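Local coordinates for myosin-I heavy chain (Dictyostelium discoideum, PDB 5EJR), which is an actin-based myosin VII motor involved in early phagocytosis and adhesion, present here as its second tail MyTH4-FERM unit, at residues 331-341 and 370-381. Sequence-based numbering, arbitrary orientation.
Sequences WMKGLYTNVNE and RQVLPDQILNSQ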
# COMPACT_ATOMS: atom_id res chain seq x y z
N TRP A 331 -22.83 6.90 -10.22
CA TRP A 331 -24.26 6.93 -10.55
C TRP A 331 -24.64 5.55 -11.13
O TRP A 331 -25.66 4.99 -10.72
CB TRP A 331 -24.55 8.00 -11.59
CG TRP A 331 -25.91 7.89 -12.25
CD1 TRP A 331 -26.17 7.50 -13.53
CD2 TRP A 331 -27.18 8.14 -11.63
NE1 TRP A 331 -27.53 7.50 -13.75
CE2 TRP A 331 -28.18 7.87 -12.59
CE3 TRP A 331 -27.57 8.54 -10.34
CZ2 TRP A 331 -29.54 8.06 -12.33
CZ3 TRP A 331 -28.92 8.73 -10.07
CH2 TRP A 331 -29.90 8.44 -11.05
N MET A 332 -23.85 5.02 -12.08
CA MET A 332 -24.18 3.72 -12.72
C MET A 332 -24.06 2.51 -11.78
O MET A 332 -24.68 1.48 -12.05
CB MET A 332 -23.39 3.49 -14.01
CG MET A 332 -23.89 4.34 -15.17
SD MET A 332 -25.69 4.37 -15.47
CE MET A 332 -26.00 2.67 -16.09
N LYS A 333 -23.28 2.63 -10.69
CA LYS A 333 -23.12 1.61 -9.64
C LYS A 333 -24.16 1.76 -8.53
O LYS A 333 -24.13 1.02 -7.55
CB LYS A 333 -21.71 1.67 -9.05
CG LYS A 333 -20.67 0.97 -9.88
CD LYS A 333 -19.29 1.40 -9.38
CE LYS A 333 -18.17 0.61 -10.01
NZ LYS A 333 -18.26 0.62 -11.50
N GLY A 334 -25.09 2.70 -8.68
CA GLY A 334 -26.17 2.90 -7.73
C GLY A 334 -25.76 3.57 -6.43
O GLY A 334 -26.49 3.49 -5.45
N LEU A 335 -24.63 4.30 -6.42
CA LEU A 335 -24.20 4.99 -5.19
C LEU A 335 -25.04 6.22 -4.81
O LEU A 335 -25.09 6.59 -3.64
CB LEU A 335 -22.72 5.33 -5.25
CG LEU A 335 -21.80 4.10 -5.50
CD1 LEU A 335 -20.35 4.50 -5.53
CD2 LEU A 335 -22.02 2.98 -4.45
N TYR A 336 -25.74 6.84 -5.78
CA TYR A 336 -26.57 8.01 -5.53
C TYR A 336 -28.07 7.68 -5.58
O TYR A 336 -28.66 7.70 -6.66
CB TYR A 336 -26.21 9.15 -6.52
CG TYR A 336 -24.76 9.57 -6.42
CD1 TYR A 336 -24.25 10.10 -5.24
CD2 TYR A 336 -23.92 9.47 -7.52
CE1 TYR A 336 -22.91 10.49 -5.15
CE2 TYR A 336 -22.59 9.89 -7.45
CZ TYR A 336 -22.09 10.39 -6.26
OH TYR A 336 -20.78 10.78 -6.18
N THR A 337 -28.69 7.39 -4.45
CA THR A 337 -30.11 7.01 -4.48
C THR A 337 -31.04 7.99 -3.72
O THR A 337 -32.24 7.70 -3.61
CB THR A 337 -30.27 5.54 -4.06
OG1 THR A 337 -29.50 5.29 -2.88
CG2 THR A 337 -29.84 4.57 -5.16
N ASN A 338 -30.55 9.19 -3.30
CA ASN A 338 -31.43 10.20 -2.68
C ASN A 338 -32.14 10.97 -3.81
O ASN A 338 -32.22 12.20 -3.84
CB ASN A 338 -30.64 11.16 -1.75
CG ASN A 338 -31.53 12.10 -0.95
OD1 ASN A 338 -32.71 11.82 -0.68
ND2 ASN A 338 -31.01 13.27 -0.60
N VAL A 339 -32.66 10.22 -4.76
CA VAL A 339 -33.24 10.81 -5.95
C VAL A 339 -34.60 10.18 -6.26
O VAL A 339 -34.77 8.97 -6.10
CB VAL A 339 -32.13 10.60 -7.04
CG1 VAL A 339 -32.16 9.22 -7.68
CG2 VAL A 339 -32.07 11.71 -8.05
N ASN A 340 -35.60 11.01 -6.61
CA ASN A 340 -36.91 10.46 -6.95
C ASN A 340 -36.91 10.06 -8.46
O ASN A 340 -35.93 10.32 -9.16
CB ASN A 340 -38.05 11.41 -6.55
CG ASN A 340 -38.30 12.61 -7.43
OD1 ASN A 340 -37.54 12.93 -8.35
ND2 ASN A 340 -39.41 13.30 -7.19
N GLU A 341 -38.00 9.43 -8.94
CA GLU A 341 -38.12 8.96 -10.33
C GLU A 341 -38.05 10.09 -11.37
O GLU A 341 -37.43 9.90 -12.42
CB GLU A 341 -39.38 8.12 -10.51
CG GLU A 341 -39.26 6.79 -9.76
CD GLU A 341 -40.53 6.01 -9.49
OE1 GLU A 341 -41.63 6.53 -9.79
OE2 GLU A 341 -40.44 4.87 -8.98
N ARG A 370 -30.76 1.19 -20.12
CA ARG A 370 -29.75 0.45 -19.35
C ARG A 370 -28.36 1.12 -19.38
O ARG A 370 -27.54 0.82 -18.54
CB ARG A 370 -29.62 -0.99 -19.86
CG ARG A 370 -30.90 -1.80 -19.76
CD ARG A 370 -31.47 -1.88 -18.35
NE ARG A 370 -30.54 -2.49 -17.38
CZ ARG A 370 -30.31 -3.79 -17.24
NH1 ARG A 370 -30.86 -4.66 -18.08
NH2 ARG A 370 -29.49 -4.22 -16.30
N GLN A 371 -28.07 1.98 -20.36
CA GLN A 371 -26.77 2.65 -20.43
C GLN A 371 -26.71 3.87 -19.49
O GLN A 371 -25.62 4.45 -19.30
CB GLN A 371 -26.51 3.12 -21.87
CG GLN A 371 -26.36 1.99 -22.93
CD GLN A 371 -26.12 2.61 -24.30
OE1 GLN A 371 -27.01 3.21 -24.92
NE2 GLN A 371 -24.88 2.56 -24.75
N VAL A 372 -27.86 4.31 -18.97
CA VAL A 372 -27.94 5.56 -18.20
C VAL A 372 -28.66 5.49 -16.85
O VAL A 372 -28.69 6.50 -16.12
CB VAL A 372 -28.55 6.71 -19.07
CG1 VAL A 372 -27.69 6.97 -20.30
CG2 VAL A 372 -30.01 6.42 -19.45
N LEU A 373 -29.21 4.33 -16.47
CA LEU A 373 -29.83 4.23 -15.15
C LEU A 373 -29.24 3.03 -14.45
O LEU A 373 -29.17 1.98 -15.09
CB LEU A 373 -31.34 3.99 -15.22
CG LEU A 373 -32.28 5.12 -15.45
CD1 LEU A 373 -33.71 4.56 -15.40
CD2 LEU A 373 -32.10 6.26 -14.39
N PRO A 374 -28.84 3.12 -13.16
CA PRO A 374 -28.33 1.91 -12.48
C PRO A 374 -29.51 0.99 -12.12
O PRO A 374 -30.63 1.48 -11.95
CB PRO A 374 -27.70 2.46 -11.19
CG PRO A 374 -28.48 3.71 -10.91
CD PRO A 374 -28.87 4.29 -12.25
N ASP A 375 -29.25 -0.31 -11.92
CA ASP A 375 -30.30 -1.28 -11.55
C ASP A 375 -31.06 -0.89 -10.30
O ASP A 375 -32.27 -1.08 -10.24
CB ASP A 375 -29.71 -2.69 -11.36
CG ASP A 375 -29.20 -3.32 -12.64
OD1 ASP A 375 -29.37 -2.71 -13.73
OD2 ASP A 375 -28.63 -4.43 -12.56
N GLN A 376 -30.36 -0.34 -9.29
CA GLN A 376 -30.93 0.08 -8.01
C GLN A 376 -32.12 1.05 -8.16
O GLN A 376 -33.13 0.92 -7.47
CB GLN A 376 -29.82 0.67 -7.11
CG GLN A 376 -28.77 -0.35 -6.67
CD GLN A 376 -27.60 -0.62 -7.62
OE1 GLN A 376 -27.58 -0.23 -8.80
NE2 GLN A 376 -26.59 -1.33 -7.10
N ILE A 377 -32.02 1.98 -9.12
CA ILE A 377 -33.08 2.95 -9.44
C ILE A 377 -34.11 2.28 -10.39
O ILE A 377 -35.31 2.47 -10.24
CB ILE A 377 -32.41 4.18 -10.14
CG1 ILE A 377 -31.47 4.99 -9.16
CG2 ILE A 377 -33.41 5.08 -10.84
CD1 ILE A 377 -32.11 5.65 -8.05
N LEU A 378 -33.62 1.60 -11.43
CA LEU A 378 -34.43 0.93 -12.44
C LEU A 378 -35.47 -0.01 -11.79
O LEU A 378 -36.60 -0.08 -12.26
CB LEU A 378 -33.53 0.11 -13.40
CG LEU A 378 -34.26 -0.75 -14.49
CD1 LEU A 378 -34.96 0.14 -15.54
CD2 LEU A 378 -33.25 -1.64 -15.24
N ASN A 379 -35.08 -0.70 -10.70
CA ASN A 379 -35.91 -1.62 -9.93
C ASN A 379 -37.26 -1.08 -9.49
O ASN A 379 -38.20 -1.86 -9.32
CB ASN A 379 -35.14 -2.09 -8.68
CG ASN A 379 -34.12 -3.13 -8.99
OD1 ASN A 379 -33.98 -3.54 -10.15
ND2 ASN A 379 -33.29 -3.46 -8.00
N SER A 380 -37.35 0.23 -9.29
CA SER A 380 -38.58 0.83 -8.75
C SER A 380 -39.76 0.88 -9.74
O SER A 380 -40.89 1.03 -9.29
CB SER A 380 -38.29 2.21 -8.14
OG SER A 380 -38.30 3.24 -9.12
N GLN A 381 -39.52 0.78 -11.06
CA GLN A 381 -40.60 0.82 -12.07
C GLN A 381 -40.27 -0.11 -13.22
O GLN A 381 -39.10 -0.33 -13.50
CB GLN A 381 -40.75 2.25 -12.69
CG GLN A 381 -41.28 3.36 -11.78
CD GLN A 381 -42.65 3.15 -11.17
OE1 GLN A 381 -43.58 2.68 -11.83
NE2 GLN A 381 -42.81 3.45 -9.88
O HOH W 1 -26.44 -1.19 -12.39
O HOH W 2 -25.27 -0.80 -10.05
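Pro374 lies over one face of the Trp331 indole, its CD 4.0 Å from the centroid of the five-membered ring in a CH-pi contact. At the edge, Trp331 NE1 donates to Val372 O at 2.8 Å. The bond is nearly straight (169°) and runs in the ring plane, but NE1 sits above the carbonyl plane of Val372. Leu373 CD2 touches the same rim at Trp331 CZ2. Trp331 CG is anti to the backbone N (chi1 166°), which carries the ring to Val372 O and Pro374.

The Met332 chain bends twice and brings CE to 3.4 Å from Leu373 O. The backbone oxygen Met332 O accepts from two waters; one accepts from Asp375 N, the other donates to Gln376 OE1. Gly334 closes helix 317-332 in a Schellman motif close to Pro374. Ile377 CD1 meets Val339 CG1 at 3.6 Å and also Thr337 CG2.

Ser380 OG donates to Glu341 OE2 at 2.7 Å on the anti side. Less certainly, Gln381 NE2 donates to Glu341 OE2 at 2.9 Å on the syn side in the conformer described, its amide almost square (81°) to the carboxylate. Both donors lie somewhat out of the carboxylate plane.

The contact sets the connection between helices 317-332 and 341-355 against short helix 375-378 and its flanks, in the helical FERM central lobe. Helix 341-355 packs on Trp331, Val372 and Ile377, while Trp386 of helix 383-394 touches Leu373 and Ile377.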